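Local coordinates for bluetongue virus COAT protein VP7 (Bluetongue virus, PDB 1BVP) that forms trimers that assemble on the VP3 scaffold as part of the viral inner capsid and takes part in binding host cell surface receptors, at residues T289-M294 / L308-L313; D67-A72 / T283-R288; L231-P236 / A241-Q246. All blocks are in the same frame, centred on the assembly; numbering follows the deposited sequence.

Contact 1. Residues T289-M294 / L308-L313; sequences TTLPNM and LTLLLL
Leu291 and Leu310 make the apolar half of this contact, which joins a loop to the face of helix 304-323. The CD2 methyl of Leu291 reaches the branched end of the other leucine, lying 4.1 Å from Leu310 CG and as far from its CD2, while the two side chains run at a slant to one another. Leu310 leaves its helix to the side, not straight at the loop; with CG anti to its carbonyl carbon (chi1 -69°) the side chain bends round until its branch meets Leu291. Tyr271, Leu286 and Pro301 also pack on Leu291, and Ile267 lies on Leu310, so the pair belongs to a wider apolar patch between helices.

Beside the leucines, two threonines meet through their methyls: Thr289 CG2 lies 4.3 Å from Thr309 CG2, a loose touch of tips. Their hydroxyls look elsewhere. Thr309 has OG1 turned back along its own helix to the carbonyl of Asp305 (chi1 -58°), which leaves CG2 anti to the backbone N and facing the loop.

The hydroxyls bond on their own side, Thr309 within its helix and Thr289 within the loop and the residues just before it. Leu291 N gives its hydrogen to Thr289 OG1 at 3.2 Å, with an angle of 157° at the hydrogen, closing an ST turn, and the same hydroxyl also bonds to Leu286 O. This turn fixes the loop's course just where Leu291 enters the patch.

With both threonine hydroxyls satisfied locally, only carbon faces carbon across the gap, and the loop is held to the helix by dispersion and the exclusion of water, without directional bonds.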
loop_
_atom_site.group_PDB
_atom_site.type_symbol
_atom_site.label_atom_id
_atom_site.label_comp_id
_atom_site.label_asym_id
_atom_site.label_seq_id
_atom_site.Cartn_x
_atom_site.Cartn_y
_atom_site.Cartn_z
ATOM N N THR A 289 18.866 10.811 -15.084
ATOM C CA THR A 289 18.293 11.194 -13.797
ATOM C C THR A 289 19.060 10.563 -12.626
ATOM O O THR A 289 20.043 9.835 -12.818
ATOM C CB THR A 289 16.805 10.756 -13.714
ATOM O OG1 THR A 289 16.730 9.334 -13.548
ATOM C CG2 THR A 289 16.049 11.133 -15.004
ATOM N N THR A 290 18.601 10.827 -11.406
ATOM C CA THR A 290 19.252 10.271 -10.222
ATOM C C THR A 290 18.576 8.984 -9.790
ATOM O O THR A 290 18.889 8.427 -8.737
ATOM C CB THR A 290 19.262 11.267 -9.064
ATOM O OG1 THR A 290 17.953 11.806 -8.881
ATOM C CG2 THR A 290 20.218 12.401 -9.370
ATOM N N LEU A 291 17.663 8.509 -10.627
ATOM C CA LEU A 291 16.927 7.298 -10.380
ATOM C C LEU A 291 17.654 6.120 -11.015
ATOM O O LEU A 291 18.412 6.285 -11.974
ATOM C CB LEU A 291 15.555 7.399 -11.037
ATOM C CG LEU A 291 14.224 7.763 -10.383
ATOM C CD1 LEU A 291 14.342 8.172 -8.970
ATOM C CD2 LEU A 291 13.592 8.860 -11.217
ATOM N N PRO A 292 17.546 4.934 -10.398
ATOM C CA PRO A 292 18.205 3.768 -10.984
ATOM C C PRO A 292 17.545 3.511 -12.344
ATOM O O PRO A 292 16.342 3.719 -12.522
ATOM C CB PRO A 292 17.909 2.651 -9.973
ATOM C CG PRO A 292 16.790 3.199 -9.108
ATOM C CD PRO A 292 17.107 4.652 -9.018
ATOM N N ASN A 293 18.334 3.054 -13.303
ATOM C CA ASN A 293 17.832 2.834 -14.637
ATOM C C ASN A 293 17.088 1.539 -14.923
ATOM O O ASN A 293 16.443 1.427 -15.960
ATOM C CB ASN A 293 18.935 3.104 -15.655
ATOM C CG ASN A 293 20.014 2.049 -15.641
ATOM O OD1 ASN A 293 19.871 0.989 -15.015
ATOM N ND2 ASN A 293 21.104 2.319 -16.339
ATOM N N MET A 294 17.222 0.513 -14.086
ATOM C CA MET A 294 16.438 -0.700 -14.363
ATOM C C MET A 294 15.853 -1.471 -13.206
ATOM O O MET A 294 15.093 -2.410 -13.402
ATOM C CB MET A 294 17.051 -1.618 -15.431
ATOM C CG MET A 294 18.487 -2.017 -15.287
ATOM S SD MET A 294 18.850 -3.092 -16.678
ATOM C CE MET A 294 19.766 -2.031 -17.723
ATOM N N LEU A 308 7.954 13.379 -10.467
ATOM C CA LEU A 308 7.363 13.791 -11.727
ATOM C C LEU A 308 7.780 12.870 -12.854
ATOM O O LEU A 308 6.939 12.381 -13.639
ATOM C CB LEU A 308 7.836 15.180 -12.072
ATOM C CG LEU A 308 6.815 16.226 -12.490
ATOM C CD1 LEU A 308 7.464 17.005 -13.594
ATOM C CD2 LEU A 308 5.532 15.606 -12.969
ATOM N N THR A 309 9.087 12.668 -12.964
ATOM C CA THR A 309 9.633 11.799 -13.993
ATOM C C THR A 309 9.017 10.393 -13.940
ATOM O O THR A 309 8.729 9.793 -14.974
ATOM C CB THR A 309 11.160 11.714 -13.856
ATOM O OG1 THR A 309 11.738 13.033 -13.946
ATOM C CG2 THR A 309 11.739 10.844 -14.924
ATOM N N LEU A 310 8.808 9.866 -12.739
ATOM C CA LEU A 310 8.212 8.549 -12.600
ATOM C C LEU A 310 6.789 8.594 -13.101
ATOM O O LEU A 310 6.406 7.729 -13.897
ATOM C CB LEU A 310 8.256 8.041 -11.143
ATOM C CG LEU A 310 9.686 7.716 -10.687
ATOM C CD1 LEU A 310 9.714 7.564 -9.205
ATOM C CD2 LEU A 310 10.215 6.486 -11.391
ATOM N N LEU A 311 6.006 9.579 -12.654
ATOM C CA LEU A 311 4.612 9.689 -13.098
ATOM C C LEU A 311 4.500 9.852 -14.615
ATOM O O LEU A 311 3.754 9.130 -15.286
ATOM C CB LEU A 311 3.926 10.859 -12.419
ATOM C CG LEU A 311 3.831 10.621 -10.927
ATOM C CD1 LEU A 311 3.035 11.747 -10.322
ATOM C CD2 LEU A 311 3.163 9.270 -10.659
ATOM N N LEU A 312 5.293 10.775 -15.144
ATOM C CA LEU A 312 5.327 11.039 -16.565
ATOM C C LEU A 312 5.753 9.775 -17.360
ATOM O O LEU A 312 5.116 9.397 -18.365
ATOM C CB LEU A 312 6.258 12.229 -16.809
ATOM C CG LEU A 312 5.723 13.650 -17.120
ATOM C CD1 LEU A 312 4.383 13.913 -16.556
ATOM C CD2 LEU A 312 6.709 14.689 -16.653
ATOM N N LEU A 313 6.779 9.075 -16.884
ATOM C CA LEU A 313 7.228 7.861 -17.569
ATOM C C LEU A 313 6.190 6.746 -17.505
ATOM O O LEU A 313 6.045 5.993 -18.450
ATOM C CB LEU A 313 8.516 7.369 -16.962
ATOM C CG LEU A 313 9.733 7.284 -17.856
ATOM C CD1 LEU A 313 10.759 6.512 -17.059
ATOM C CD2 LEU A 313 9.446 6.577 -19.174
#

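Contact 2. Residues D67-A72 / T283-R288; sequences DMMLSA and TAILNR
Asp67 O is gripped twice by Ser71, on the helix whose Met69 and Leu70 meet Ile285: Ser71 OG donates to Asp67 O at 3.1 Å and Ser71 N to the same oxygen at 3.0 Å. The two donors come from opposite faces of the peptide plane, the hydroxyl tilted 29° from it, so the side chain lies folded against its own helix. The Asp67 carboxylate turns elsewhere, to a salt bridge with Arg46 and hydrogen bonds with Tyr40, Tyr84 and the backbone of His87.

Across the gap to helix 276-286 the chemistry is purely apolar. Leu70 CD2 sits in the fork of the isoleucine, 3.9 Å from Ile285 CG2 and 4.1 Å from Ile285 CG1. Both branches are presented because CG2 stands anti to the backbone N while CG1 stands anti to the carbonyl carbon (chi1 -62°). The terminal methyl of Met69 reaches the same CG2 branch beside the leucine, with Met69 CE 4.4 Å from Ile285 CG2. Ile285 CG2 is thus touched by two successive residues of helix 55-73.

Beyond the pair, Leu312 and Leu316 of helix 304-323 and Met12 of helix 2-15 pack on Met69. The arrangement is that of side-chain packing between helices in the interior of an all-helical domain, here joining parts of the chain more than 200 residues apart.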
loop_
_atom_site.group_PDB
_atom_site.type_symbol
_atom_site.label_atom_id
_atom_site.label_comp_id
_atom_site.label_asym_id
_atom_site.label_seq_id
_atom_site.Cartn_x
_atom_site.Cartn_y
_atom_site.Cartn_z
ATOM N N ASP A 67 8.501 13.350 -26.892
ATOM C CA ASP A 67 9.013 14.722 -26.842
ATOM C C ASP A 67 8.417 15.500 -25.698
ATOM O O ASP A 67 9.106 16.259 -25.019
ATOM C CB ASP A 67 8.695 15.485 -28.134
ATOM C CG ASP A 67 9.773 15.341 -29.187
ATOM O OD1 ASP A 67 10.916 14.967 -28.849
ATOM O OD2 ASP A 67 9.478 15.615 -30.365
ATOM N N MET A 68 7.113 15.341 -25.526
ATOM C CA MET A 68 6.384 16.047 -24.492
ATOM C C MET A 68 6.765 15.592 -23.105
ATOM O O MET A 68 6.890 16.420 -22.202
ATOM C CB MET A 68 4.895 15.901 -24.731
ATOM C CG MET A 68 4.435 16.667 -25.954
ATOM S SD MET A 68 2.664 16.622 -26.150
ATOM C CE MET A 68 2.508 18.006 -27.234
ATOM N N MET A 69 6.960 14.284 -22.934
ATOM C CA MET A 69 7.382 13.719 -21.654
ATOM C C MET A 69 8.798 14.270 -21.320
ATOM O O MET A 69 8.993 14.882 -20.278
ATOM C CB MET A 69 7.384 12.195 -21.764
ATOM C CG MET A 69 7.770 11.408 -20.496
ATOM S SD MET A 69 9.551 11.090 -20.374
ATOM C CE MET A 69 9.902 11.588 -18.720
ATOM N N LEU A 70 9.744 14.185 -22.256
ATOM C CA LEU A 70 11.087 14.683 -21.986
ATOM C C LEU A 70 11.121 16.163 -21.691
ATOM O O LEU A 70 11.816 16.595 -20.772
ATOM C CB LEU A 70 12.060 14.337 -23.119
ATOM C CG LEU A 70 12.142 12.826 -23.396
ATOM C CD1 LEU A 70 12.910 12.530 -24.647
ATOM C CD2 LEU A 70 12.723 12.084 -22.184
ATOM N N SER A 71 10.345 16.953 -22.418
ATOM C CA SER A 71 10.348 18.401 -22.166
ATOM C C SER A 71 9.756 18.750 -20.807
ATOM O O SER A 71 10.285 19.596 -20.093
ATOM C CB SER A 71 9.634 19.176 -23.286
ATOM O OG SER A 71 10.353 19.009 -24.505
ATOM N N ALA A 72 8.682 18.070 -20.418
ATOM C CA ALA A 72 8.075 18.360 -19.121
ATOM C C ALA A 72 8.998 17.929 -17.975
ATOM O O ALA A 72 8.990 18.558 -16.923
ATOM C CB ALA A 72 6.721 17.657 -18.994
ATOM N N THR A 283 15.501 2.669 -19.840
ATOM C CA THR A 283 16.862 2.747 -19.325
ATOM C C THR A 283 17.569 4.036 -19.777
ATOM O O THR A 283 18.137 4.770 -18.956
ATOM C CB THR A 283 17.670 1.592 -19.833
ATOM O OG1 THR A 283 17.041 0.382 -19.428
ATOM C CG2 THR A 283 19.060 1.681 -19.312
ATOM N N ALA A 284 17.510 4.333 -21.076
ATOM C CA ALA A 284 18.139 5.548 -21.614
ATOM C C ALA A 284 17.600 6.829 -20.990
ATOM O O ALA A 284 18.358 7.752 -20.717
ATOM C CB ALA A 284 17.985 5.606 -23.118
ATOM N N ILE A 285 16.292 6.910 -20.789
ATOM C CA ILE A 285 15.715 8.098 -20.183
ATOM C C ILE A 285 16.139 8.190 -18.712
ATOM O O ILE A 285 16.547 9.254 -18.252
ATOM C CB ILE A 285 14.161 8.085 -20.302
ATOM C CG1 ILE A 285 13.742 8.099 -21.768
ATOM C CG2 ILE A 285 13.546 9.253 -19.562
ATOM C CD1 ILE A 285 12.294 7.765 -21.972
ATOM N N LEU A 286 16.085 7.086 -17.973
ATOM C CA LEU A 286 16.460 7.136 -16.559
ATOM C C LEU A 286 17.955 7.436 -16.323
ATOM O O LEU A 286 18.318 7.986 -15.270
ATOM C CB LEU A 286 15.986 5.876 -15.832
ATOM C CG LEU A 286 14.465 5.831 -15.605
ATOM C CD1 LEU A 286 14.010 4.518 -15.043
ATOM C CD2 LEU A 286 13.989 6.981 -14.712
ATOM N N ASN A 287 18.812 7.159 -17.316
ATOM C CA ASN A 287 20.261 7.454 -17.196
ATOM C C ASN A 287 20.550 8.923 -17.050
ATOM O O ASN A 287 21.657 9.312 -16.720
ATOM C CB ASN A 287 21.066 6.968 -18.407
ATOM C CG ASN A 287 21.264 5.469 -18.397
ATOM O OD1 ASN A 287 21.195 4.842 -17.329
ATOM N ND2 ASN A 287 21.497 4.875 -19.572
ATOM N N ARG A 288 19.570 9.742 -17.371
ATOM C CA ARG A 288 19.723 11.179 -17.320
ATOM C C ARG A 288 19.163 11.710 -16.019
ATOM O O ARG A 288 18.971 12.913 -15.874
ATOM C CB ARG A 288 18.953 11.789 -18.496
ATOM C CG ARG A 288 19.751 12.164 -19.732
ATOM C CD ARG A 288 20.364 11.019 -20.525
ATOM N NE ARG A 288 21.816 10.969 -20.352
ATOM C CZ ARG A 288 22.633 12.028 -20.298
ATOM N NH1 ARG A 288 22.194 13.288 -20.433
ATOM N NH2 ARG A 288 23.896 11.828 -19.940
#

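Contact 3. Residues L231-P236 / A241-Q246; sequences LHVHNP and AMVQIQ
Val233 holds CG1 anti to its backbone N (chi1 -158°), while Val243 has CG1 anti to the carbonyl carbon (chi1 -54°), which puts its CG2 between the backbone N and the carbonyl carbon; Val233 CG1 and Val243 CG2 are the methyls that meet. Asn235 has CG fully extended from the backbone N (chi1 180°), which carries its amide to the start of the opposite strand.

The closest approach of the valines is Val233 CG1 to Val243 CG2, 4.2 Å, the two side chains lying past one another and pointing opposite ways. Beside the turn that links the segments, the methyl of Ala241 lies against the broad side of the asparagine amide: Ala241 CB is 3.6 Å from Asn235 ND2, and nearly as close to its CG. The amide does not bond to the facing strand. Its ND2 donates to the carbonyls of Gln239 and Asn164, while OD1 has a weak bond from Thr237 N, so a buried polar group is held in place by the loops around it and offers its flat side to a methyl.

The backbones draw apart away from the turn, from 6.8 Å between Asn235 CA and Ala241 CA to 8.7 Å between Val233 CA and Val243 CA. Such spacing fits the packing of two sheets through their side chains, with Leu231 and Ile245 also pointing inward.

Strand 231-234 lies in one sheet, between strands 168-170 and 209-212; strand 241-252 belongs to the other, paired with strands 158-163 and 183-195. The contact is therefore the inner filling of a beta sandwich; apart from the side chains that face strand 231-234, Gln244 packs on Thr135 and Gln246 on Pro156 of a second subunit.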
loop_
_atom_site.group_PDB
_atom_site.type_symbol
_atom_site.label_atom_id
_atom_site.label_comp_id
_atom_site.label_asym_id
_atom_site.label_seq_id
_atom_site.Cartn_x
_atom_site.Cartn_y
_atom_site.Cartn_z
ATOM N N LEU A 231 12.364 6.569 29.828
ATOM C CA LEU A 231 11.837 5.215 29.711
ATOM C C LEU A 231 12.473 4.490 30.884
ATOM O O LEU A 231 13.637 4.063 30.820
ATOM C CB LEU A 231 12.327 4.636 28.395
ATOM C CG LEU A 231 11.512 3.500 27.847
ATOM C CD1 LEU A 231 10.070 3.880 27.912
ATOM C CD2 LEU A 231 11.939 3.321 26.426
ATOM N N HIS A 232 11.697 4.355 31.949
ATOM C CA HIS A 232 12.179 3.797 33.193
ATOM C C HIS A 232 11.704 2.393 33.562
ATOM O O HIS A 232 10.510 2.155 33.782
ATOM C CB HIS A 232 11.806 4.793 34.281
ATOM C CG HIS A 232 12.453 4.529 35.603
ATOM N ND1 HIS A 232 13.779 4.818 35.856
ATOM C CD2 HIS A 232 11.945 4.034 36.760
ATOM C CE1 HIS A 232 14.059 4.519 37.112
ATOM N NE2 HIS A 232 12.965 4.041 37.682
ATOM N N VAL A 233 12.648 1.461 33.662
ATOM C CA VAL A 233 12.308 0.092 34.041
ATOM C C VAL A 233 12.651 -0.138 35.523
ATOM O O VAL A 233 13.679 0.327 36.017
ATOM C CB VAL A 233 13.048 -0.948 33.192
ATOM C CG1 VAL A 233 12.286 -2.260 33.248
ATOM C CG2 VAL A 233 13.206 -0.463 31.747
ATOM N N HIS A 234 11.760 -0.816 36.234
ATOM C CA HIS A 234 11.946 -1.098 37.649
ATOM C C HIS A 234 11.572 -2.549 37.993
ATOM O O HIS A 234 10.459 -3.011 37.687
ATOM C CB HIS A 234 11.092 -0.128 38.478
ATOM C CG HIS A 234 11.130 -0.374 39.957
ATOM N ND1 HIS A 234 12.277 -0.759 40.625
ATOM C CD2 HIS A 234 10.155 -0.293 40.897
ATOM C CE1 HIS A 234 12.008 -0.906 41.914
ATOM N NE2 HIS A 234 10.728 -0.631 42.104
ATOM N N ASN A 235 12.531 -3.266 38.590
ATOM C CA ASN A 235 12.344 -4.651 39.043
ATOM C C ASN A 235 12.244 -4.650 40.572
ATOM O O ASN A 235 13.257 -4.655 41.254
ATOM C CB ASN A 235 13.545 -5.499 38.651
ATOM C CG ASN A 235 13.402 -6.933 39.098
ATOM O OD1 ASN A 235 12.305 -7.357 39.476
ATOM N ND2 ASN A 235 14.503 -7.691 39.065
ATOM N N PRO A 236 11.029 -4.563 41.132
ATOM C CA PRO A 236 10.878 -4.555 42.592
ATOM C C PRO A 236 10.981 -5.966 43.175
ATOM O O PRO A 236 10.909 -6.175 44.381
ATOM C CB PRO A 236 9.465 -4.007 42.760
ATOM C CG PRO A 236 8.755 -4.624 41.642
ATOM C CD PRO A 236 9.716 -4.425 40.482
ATOM N N ALA A 241 15.205 -10.333 36.402
ATOM C CA ALA A 241 14.093 -10.145 35.487
ATOM C C ALA A 241 14.575 -9.714 34.113
ATOM O O ALA A 241 15.682 -9.171 33.961
ATOM C CB ALA A 241 13.131 -9.102 36.044
ATOM N N MET A 242 13.766 -10.026 33.102
ATOM C CA MET A 242 14.043 -9.608 31.726
ATOM C C MET A 242 12.778 -9.063 31.068
ATOM O O MET A 242 11.682 -9.629 31.251
ATOM C CB MET A 242 14.587 -10.752 30.897
ATOM C CG MET A 242 16.040 -10.878 31.039
ATOM S SD MET A 242 16.731 -11.975 29.846
ATOM C CE MET A 242 17.417 -10.735 28.660
ATOM N N VAL A 243 12.885 -7.920 30.394
ATOM C CA VAL A 243 11.709 -7.407 29.684
ATOM C C VAL A 243 12.089 -7.166 28.243
ATOM O O VAL A 243 13.281 -6.890 27.969
ATOM C CB VAL A 243 11.149 -6.073 30.281
ATOM C CG1 VAL A 243 10.885 -6.225 31.754
ATOM C CG2 VAL A 243 12.087 -4.926 30.029
ATOM N N GLN A 244 11.153 -7.420 27.313
ATOM C CA GLN A 244 11.427 -7.068 25.905
ATOM C C GLN A 244 10.615 -5.845 25.570
ATOM O O GLN A 244 9.519 -5.640 26.114
ATOM C CB GLN A 244 11.146 -8.157 24.895
ATOM C CG GLN A 244 9.758 -8.273 24.430
ATOM C CD GLN A 244 9.645 -9.322 23.341
ATOM O OE1 GLN A 244 10.659 -9.834 22.892
ATOM N NE2 GLN A 244 8.418 -9.649 22.913
ATOM N N ILE A 245 11.227 -4.958 24.806
ATOM C CA ILE A 245 10.546 -3.745 24.366
ATOM C C ILE A 245 10.631 -3.726 22.860
ATOM O O ILE A 245 11.729 -3.748 22.277
ATOM C CB ILE A 245 11.168 -2.490 24.920
ATOM C CG1 ILE A 245 11.014 -2.472 26.444
ATOM C CG2 ILE A 245 10.479 -1.303 24.319
ATOM C CD1 ILE A 245 11.807 -1.342 27.107
ATOM N N GLN A 246 9.457 -3.836 22.248
ATOM C CA GLN A 246 9.317 -3.861 20.793
ATOM C C GLN A 246 8.903 -2.527 20.188
ATOM O O GLN A 246 7.962 -1.890 20.691
ATOM C CB GLN A 246 8.230 -4.834 20.419
ATOM C CG GLN A 246 8.099 -5.012 18.948
ATOM C CD GLN A 246 6.894 -5.858 18.573
ATOM O OE1 GLN A 246 6.180 -6.374 19.443
ATOM N NE2 GLN A 246 6.654 -5.997 17.269
#

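All three contacts are largely buried (Thr289 of contact 1 partly exposed), without hydrogen bonds between their segments, but they fill two domains. Contacts 1 and 2 lie in the helical part, their centres 8 Å apart: helix 276-286 supplies Ile285 to contact 2 and leads into the loop of contact 1, and the two are tied by a probable hydrogen bond from Asn293 ND2 to Asn287 OD1 of 2.7 Å. Contact 3 is about 47 Å and 55 Å from their centres and joins two sheets. In the sequence it sits inside the long excursion closed by contact 2, so the beta domain is inserted between helices. It alone sets a buried amide against a methyl.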